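PDB 3M5K: putative NADH dehydrogenase/NAD(P)H nitroreductase from Parabacteroides distasonis, which binds flavin mononucleotide and, as a member of the nitroreductase family, probably acts as a flavin-dependent oxidoreductase. Local coordinates for residues Cys84-Lys89 with Pro138-Pro143; Ala116-Val121 with Met142-Ile147. All blocks are in the same frame, centred on the assembly; numbering follows the deposited sequence.

How the contacts relate
Followed from the N terminus, after several helices and strand 50-55, the chain runs along strand 79-86, whose last residues supply one side of contact 1. Helix 94-111 comes next, then strand 115-120 and, after it, helix 125-135. Strand 141-150 then arrives and closes both loops: its beginning pairs with Cys84-Lys89 across 48 intervening residues, and its middle pairs with Ala116-Val121 across 20. Contact 2 opens inside the loop of contact 1 but closes just beyond it, so the two cross, sharing Met142 and Pro143. Together they set strand 141-150 between 79-86 and 115-120 in the antiparallel sheet, contact 2 at the flavin and contact 1 toward the sheet's end.

Contact 1: Cys84-Lys89 with Pro138-Pro143; sequences CGDTIK and PDHIMP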
loop_
_atom_site.group_PDB
_atom_site.type_symbol
_atom_site.label_atom_id
_atom_site.label_comp_id
_atom_site.label_asym_id
_atom_site.label_seq_id
_atom_site.Cartn_x
_atom_site.Cartn_y
_atom_site.Cartn_z
ATOM N N CYS A 84 2.722 -6.600 10.762
ATOM C CA CYS A 84 3.922 -7.412 10.690
ATOM C C CYS A 84 3.916 -8.319 9.461
ATOM O O CYS A 84 2.848 -8.662 8.947
ATOM C CB CYS A 84 4.042 -8.301 11.930
ATOM S SG CYS A 84 4.026 -7.423 13.519
ATOM N N GLY A 85 5.106 -8.718 9.019
ATOM C CA GLY A 85 5.215 -9.697 7.969
ATOM C C GLY A 85 5.918 -10.939 8.438
ATOM O O GLY A 85 6.813 -10.901 9.316
ATOM N N ASP A 86 5.430 -12.067 7.945
ATOM C CA ASP A 86 6.064 -13.338 8.217
ATOM C C ASP A 86 7.116 -13.601 7.128
ATOM O O ASP A 86 6.804 -13.891 5.960
ATOM C CB ASP A 86 5.010 -14.458 8.312
ATOM C CG ASP A 86 5.610 -15.814 8.676
ATOM O OD1 ASP A 86 6.758 -16.079 8.309
ATOM O OD2 ASP A 86 4.902 -16.631 9.300
ATOM N N THR A 87 8.373 -13.555 7.531
ATOM C CA THR A 87 9.503 -13.594 6.588
ATOM C C THR A 87 9.791 -15.023 6.122
ATOM O O THR A 87 10.517 -15.211 5.150
ATOM C CB THR A 87 10.776 -12.985 7.201
ATOM O OG1 THR A 87 11.128 -13.749 8.356
ATOM C CG2 THR A 87 10.526 -11.505 7.609
ATOM N N ILE A 88 9.235 -16.022 6.796
ATOM C CA ILE A 88 9.256 -17.391 6.268
ATOM C C ILE A 88 8.225 -17.576 5.119
ATOM O O ILE A 88 8.535 -18.214 4.127
ATOM C CB ILE A 88 8.996 -18.419 7.371
ATOM C CG1 ILE A 88 10.166 -18.465 8.330
ATOM C CG2 ILE A 88 8.769 -19.834 6.827
ATOM C CD1 ILE A 88 9.830 -19.302 9.630
ATOM N N LYS A 89 7.030 -17.020 5.265
ATOM C CA LYS A 89 5.964 -17.155 4.265
ATOM C C LYS A 89 6.319 -16.402 2.995
ATOM O O LYS A 89 6.025 -16.863 1.905
ATOM C CB LYS A 89 4.637 -16.667 4.811
ATOM C CG LYS A 89 3.987 -17.604 5.869
ATOM C CD LYS A 89 2.651 -17.096 6.283
ATOM C CE LYS A 89 1.942 -17.996 7.301
ATOM N NZ LYS A 89 0.578 -17.430 7.617
ATOM N N PRO A 138 8.053 -13.323 17.511
ATOM C CA PRO A 138 9.015 -14.361 17.124
ATOM C C PRO A 138 9.989 -13.831 16.065
ATOM O O PRO A 138 9.634 -12.896 15.348
ATOM C CB PRO A 138 8.128 -15.484 16.540
ATOM C CG PRO A 138 6.754 -15.161 16.893
ATOM C CD PRO A 138 6.651 -13.740 17.327
ATOM N N ASP A 139 11.126 -14.510 15.946
ATOM C CA ASP A 139 12.231 -14.118 15.081
ATOM C C ASP A 139 11.859 -13.998 13.595
ATOM O O ASP A 139 12.456 -13.210 12.867
ATOM C CB ASP A 139 13.366 -15.138 15.199
ATOM C CG ASP A 139 13.930 -15.215 16.595
ATOM O OD1 ASP A 139 14.317 -14.161 17.119
ATOM O OD2 ASP A 139 13.961 -16.332 17.145
ATOM N N HIS A 140 10.921 -14.827 13.168
ATOM C CA HIS A 140 10.411 -14.848 11.762
ATOM C C HIS A 140 9.266 -13.846 11.481
ATOM O O HIS A 140 8.723 -13.797 10.353
ATOM C CB HIS A 140 10.008 -16.269 11.364
ATOM C CG HIS A 140 8.712 -16.712 11.943
ATOM N ND1 HIS A 140 8.597 -17.190 13.236
ATOM C CD2 HIS A 140 7.471 -16.750 11.419
ATOM C CE1 HIS A 140 7.336 -17.492 13.477
ATOM N NE2 HIS A 140 6.628 -17.234 12.391
ATOM N N ILE A 141 8.891 -13.059 12.482
ATOM C CA ILE A 141 7.853 -12.033 12.367
ATOM C C ILE A 141 8.521 -10.664 12.441
ATOM O O ILE A 141 9.181 -10.333 13.440
ATOM C CB ILE A 141 6.752 -12.205 13.445
ATOM C CG1 ILE A 141 6.092 -13.598 13.317
ATOM C CG2 ILE A 141 5.762 -11.028 13.372
ATOM C CD1 ILE A 141 5.335 -13.878 11.991
HETATM N N MSE A 142 8.402 -9.886 11.366
HETATM C CA MSE A 142 9.017 -8.546 11.278
HETATM C C MSE A 142 7.964 -7.456 11.381
HETATM O O MSE A 142 7.054 -7.384 10.557
HETATM C CB MSE A 142 9.752 -8.386 9.948
HETATM C CG MSE A 142 10.380 -7.014 9.727
HETATM SE SE MSE A 142 11.655 -6.517 11.117
HETATM C CE MSE A 142 12.717 -8.181 10.990
ATOM N N PRO A 143 8.089 -6.574 12.383
ATOM C CA PRO A 143 7.165 -5.440 12.413
ATOM C C PRO A 143 7.469 -4.350 11.368
ATOM O O PRO A 143 8.599 -3.834 11.299
ATOM C CB PRO A 143 7.323 -4.891 13.834
ATOM C CG PRO A 143 8.780 -5.245 14.192
ATOM C CD PRO A 143 9.020 -6.573 13.556
#
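His140 O is gripped twice by one residue: Thr87 N reaches it at 2.9 Å nearly along the C=O axis, and Thr87 OG1 at 3.1 Å from above the carbonyl plane. The second bond depends on the threonine rotamer, which holds OG1 between the backbone N and the carbonyl carbon (chi1 61°). Asp86 OD1 also takes two donors, from its own chain: Ile88 N comes in nearly along the C-O axis, forming an Asx turn, while Lys89 N approaches from above the carboxylate plane. These bonds accompany the turn of the chain that follows the strand.

Behind this strand end lies a regular antiparallel ladder. Gly85 and Met142, a selenomethionine, form the hydrogen-bonded pair, with Gly85 N to Met142 O and Met142 N to Gly85 O both at 2.8 Å and both in the carbonyl planes. Cys84 with Pro143 and Asp86 with Ile141 are the non-hydrogen-bonded pairs on either side.

On the face carrying Cys84, Asp86 and Ile141, the two branches of the isoleucine divide the work. Ile141 CG2, anti to the backbone N, packs on Cys84 CB at 3.5 Å, and Ile141 CD1 reaches back to Asp86 CB at 3.7 Å. The Asp86 carboxylate meets the His140 ring at its edge, OD1 lying 3.3 Å from CD2, with the two planes 55° apart. Ile88 CD1 rests obliquely against the base of the same side chain, 3.5 Å from His140 CB.

Strand 50-55 flanks the far side of 79-86, with Ile53 touching Cys84 and Glu51 touching Ile141. Helix 125-135 packs on Met142 and Pro143, and its Arg132 bonds Ile141 O; Trp94 of helix 94-111 meets Thr87 and Met142, whereas Trp172 of the second subunit packs on Ile141.

Contact 2: Ala116-Val121 with Met142-Ile147; sequences AVWTAV and MPLNVI. With FMN (flavin mononucleotide), chain C.
Backbone pairing joins the two segments in a short antiparallel ladder, beginning with the hydrogen-bonded pair Thr119 and Val146. Val146 N gives to Thr119 O at 2.9 Å in the carbonyl plane, while Val146 O receives Thr119 N from above its plane. That oxygen has a second donor: Thr119 OG1, turned between the backbone N and the carbonyl carbon (chi1 75°), bonds it at 2.7 Å on a lone pair. Farther on, Val121 N binds Leu144 O. Water 1 joins the same Leu144 O to Trp118 NE1; it lies in the plane of the indole, and so probably helps to fix the ring's rotation. Ala120 N adds a hydrogen bond to FMN O4 at 3.3 Å.

Ring-face contacts centre on Trp118, whose CG is anti to the backbone N. One face of the indole lies against the dimethylbenzene end of the flavin, with NE1 3.4 Å from FMN C7. Over the opposite face stands Asn145 ND2, 3.5 Å from Trp118 CE2, its amide almost perpendicular to the ring. Ser102 of helix 94-111 bonds Asn145 ND2 and Val83 N bonds Asn145 OD1, a second shell that holds the amide against the face of the first-shell tryptophan. Ala120 CB packs near FMN N5.

Apolar contacts fill the rest. Val121 sends its two methyls in different directions, CG1 to Pro143 CG and CG2 to Val146 CG2, each at 3.7 Å. Ala116 CB meets Ile147 CG2 at the other end.

Strand 79-86 lies along the other edge of 141-150, where Val82 touches Val146. Helix 94-111 covers Trp118 and Leu144 through Ser99, helix 125-135 meets Val121 through Val131, and Pro42 and Leu96 of the second subunit reach Trp118 and Leu144, respectively, so the pocket wall formed by Trp118 lies at the dimer interface.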
loop_
_atom_site.group_PDB
_atom_site.type_symbol
_atom_site.label_atom_id
_atom_site.label_comp_id
_atom_site.label_asym_id
_atom_site.label_seq_id
_atom_site.Cartn_x
_atom_site.Cartn_y
_atom_site.Cartn_z
ATOM N N ALA A 116 -5.495 8.111 11.819
ATOM C CA ALA A 116 -4.399 7.168 11.928
ATOM C C ALA A 116 -3.147 7.733 11.266
ATOM O O ALA A 116 -3.206 8.687 10.423
ATOM C CB ALA A 116 -4.818 5.773 11.280
ATOM N N VAL A 117 -2.008 7.157 11.641
ATOM C CA VAL A 117 -0.728 7.523 11.071
ATOM C C VAL A 117 0.162 6.301 11.020
ATOM O O VAL A 117 0.229 5.516 11.970
ATOM C CB VAL A 117 0.005 8.662 11.852
ATOM C CG1 VAL A 117 0.229 8.263 13.345
ATOM C CG2 VAL A 117 1.338 9.068 11.115
ATOM N N TRP A 118 0.805 6.121 9.873
ATOM C CA TRP A 118 1.802 5.068 9.679
ATOM C C TRP A 118 3.126 5.546 10.300
ATOM O O TRP A 118 3.697 6.533 9.836
ATOM C CB TRP A 118 1.948 4.842 8.184
ATOM C CG TRP A 118 2.980 3.862 7.710
ATOM C CD1 TRP A 118 4.223 3.588 8.254
ATOM C CD2 TRP A 118 2.893 3.101 6.505
ATOM N NE1 TRP A 118 4.875 2.672 7.473
ATOM C CE2 TRP A 118 4.079 2.358 6.392
ATOM C CE3 TRP A 118 1.906 2.981 5.508
ATOM C CZ2 TRP A 118 4.316 1.483 5.310
ATOM C CZ3 TRP A 118 2.152 2.111 4.422
ATOM C CH2 TRP A 118 3.344 1.394 4.345
ATOM N N THR A 119 3.585 4.877 11.352
ATOM C CA THR A 119 4.906 5.173 11.937
ATOM C C THR A 119 5.826 4.001 11.661
ATOM O O THR A 119 5.482 2.847 11.926
ATOM C CB THR A 119 4.874 5.570 13.444
ATOM O OG1 THR A 119 4.656 4.431 14.287
ATOM C CG2 THR A 119 3.763 6.660 13.684
ATOM N N ALA A 120 6.997 4.305 11.133
ATOM C CA ALA A 120 7.895 3.261 10.647
ATOM C C ALA A 120 8.514 2.456 11.775
ATOM O O ALA A 120 8.846 3.011 12.825
ATOM C CB ALA A 120 9.009 3.862 9.778
ATOM N N VAL A 121 8.689 1.152 11.549
ATOM C CA VAL A 121 9.524 0.318 12.404
ATOM C C VAL A 121 10.687 -0.220 11.552
ATOM O O VAL A 121 11.777 0.361 11.518
ATOM C CB VAL A 121 8.679 -0.754 13.147
ATOM C CG1 VAL A 121 9.556 -1.627 14.014
ATOM C CG2 VAL A 121 7.571 -0.078 13.975
HETATM N N MSE A 142 8.402 -9.886 11.366
HETATM C CA MSE A 142 9.017 -8.546 11.278
HETATM C C MSE A 142 7.964 -7.456 11.381
HETATM O O MSE A 142 7.054 -7.384 10.557
HETATM C CB MSE A 142 9.752 -8.386 9.948
HETATM C CG MSE A 142 10.380 -7.014 9.727
HETATM SE SE MSE A 142 11.655 -6.517 11.117
HETATM C CE MSE A 142 12.717 -8.181 10.990
ATOM N N PRO A 143 8.089 -6.574 12.383
ATOM C CA PRO A 143 7.165 -5.440 12.413
ATOM C C PRO A 143 7.469 -4.350 11.368
ATOM O O PRO A 143 8.599 -3.834 11.299
ATOM C CB PRO A 143 7.323 -4.891 13.834
ATOM C CG PRO A 143 8.780 -5.245 14.192
ATOM C CD PRO A 143 9.020 -6.573 13.556
ATOM N N LEU A 144 6.456 -4.041 10.538
ATOM C CA LEU A 144 6.614 -3.040 9.489
ATOM C C LEU A 144 6.440 -1.639 10.089
ATOM O O LEU A 144 7.177 -0.714 9.770
ATOM C CB LEU A 144 5.588 -3.217 8.355
ATOM C CG LEU A 144 5.713 -2.171 7.217
ATOM C CD1 LEU A 144 7.141 -2.189 6.567
ATOM C CD2 LEU A 144 4.596 -2.467 6.165
ATOM N N ASN A 145 5.419 -1.504 10.915
ATOM C CA ASN A 145 4.982 -0.182 11.404
ATOM C C ASN A 145 4.202 -0.283 12.703
ATOM O O ASN A 145 3.816 -1.363 13.109
ATOM C CB ASN A 145 4.170 0.560 10.315
ATOM C CG ASN A 145 3.000 -0.253 9.775
ATOM O OD1 ASN A 145 2.378 -1.039 10.498
ATOM N ND2 ASN A 145 2.710 -0.092 8.479
ATOM N N VAL A 146 3.995 0.862 13.356
ATOM C CA VAL A 146 2.970 1.001 14.369
ATOM C C VAL A 146 1.989 2.041 13.882
ATOM O O VAL A 146 2.377 3.150 13.475
ATOM C CB VAL A 146 3.547 1.412 15.789
ATOM C CG1 VAL A 146 2.385 1.446 16.833
ATOM C CG2 VAL A 146 4.721 0.483 16.203
ATOM N N ILE A 147 0.714 1.707 13.930
ATOM C CA ILE A 147 -0.339 2.613 13.443
ATOM C C ILE A 147 -1.269 2.964 14.617
ATOM O O ILE A 147 -2.195 2.229 14.922
ATOM C CB ILE A 147 -1.177 2.002 12.250
ATOM C CG1 ILE A 147 -0.227 1.540 11.106
ATOM C CG2 ILE A 147 -2.231 3.000 11.759
ATOM C CD1 ILE A 147 -0.917 0.899 9.909
HETATM N N1 FMN C . 4.895 9.636 10.543
HETATM C C2 FMN C . 5.355 9.755 11.847
HETATM O O2 FMN C . 4.870 10.582 12.629
HETATM N N3 FMN C . 6.366 8.935 12.297
HETATM C C4 FMN C . 6.991 8.005 11.495
HETATM O O4 FMN C . 7.873 7.319 11.988
HETATM C C4A FMN C . 6.556 7.876 10.164
HETATM N N5 FMN C . 7.169 6.972 9.289
HETATM C C5A FMN C . 6.568 6.739 8.056
HETATM C C6 FMN C . 7.059 5.697 7.274
HETATM C C7 FMN C . 6.479 5.364 6.046
HETATM C C7M FMN C . 7.127 4.175 5.320
HETATM C C8 FMN C . 5.340 6.107 5.577
HETATM C C8M FMN C . 4.613 5.839 4.271
HETATM C C9 FMN C . 4.863 7.149 6.353
HETATM C C9A FMN C . 5.464 7.494 7.615
HETATM N N10 FMN C . 5.007 8.578 8.417
HETATM C C10 FMN C . 5.493 8.706 9.709
HETATM C "C1'" FMN C . 3.897 9.509 7.999
HETATM C "C2'" FMN C . 4.459 10.548 7.016
HETATM O "O2'" FMN C . 5.128 11.591 7.713
HETATM C "C3'" FMN C . 3.335 11.138 6.146
HETATM O "O3'" FMN C . 2.696 10.132 5.374
HETATM C "C4'" FMN C . 3.809 12.292 5.270
HETATM O "O4'" FMN C . 4.246 13.409 6.062
HETATM C "C5'" FMN C . 2.697 12.712 4.309
HETATM O "O5'" FMN C . 1.575 13.207 5.021
HETATM P P FMN C . 0.097 12.574 4.902
HETATM O O1P FMN C . -0.320 12.690 3.441
HETATM O O2P FMN C . 0.077 11.130 5.412
HETATM O O3P FMN C . -0.782 13.390 5.806
HETATM O O HOH W 1 7.407 1.200 7.716
#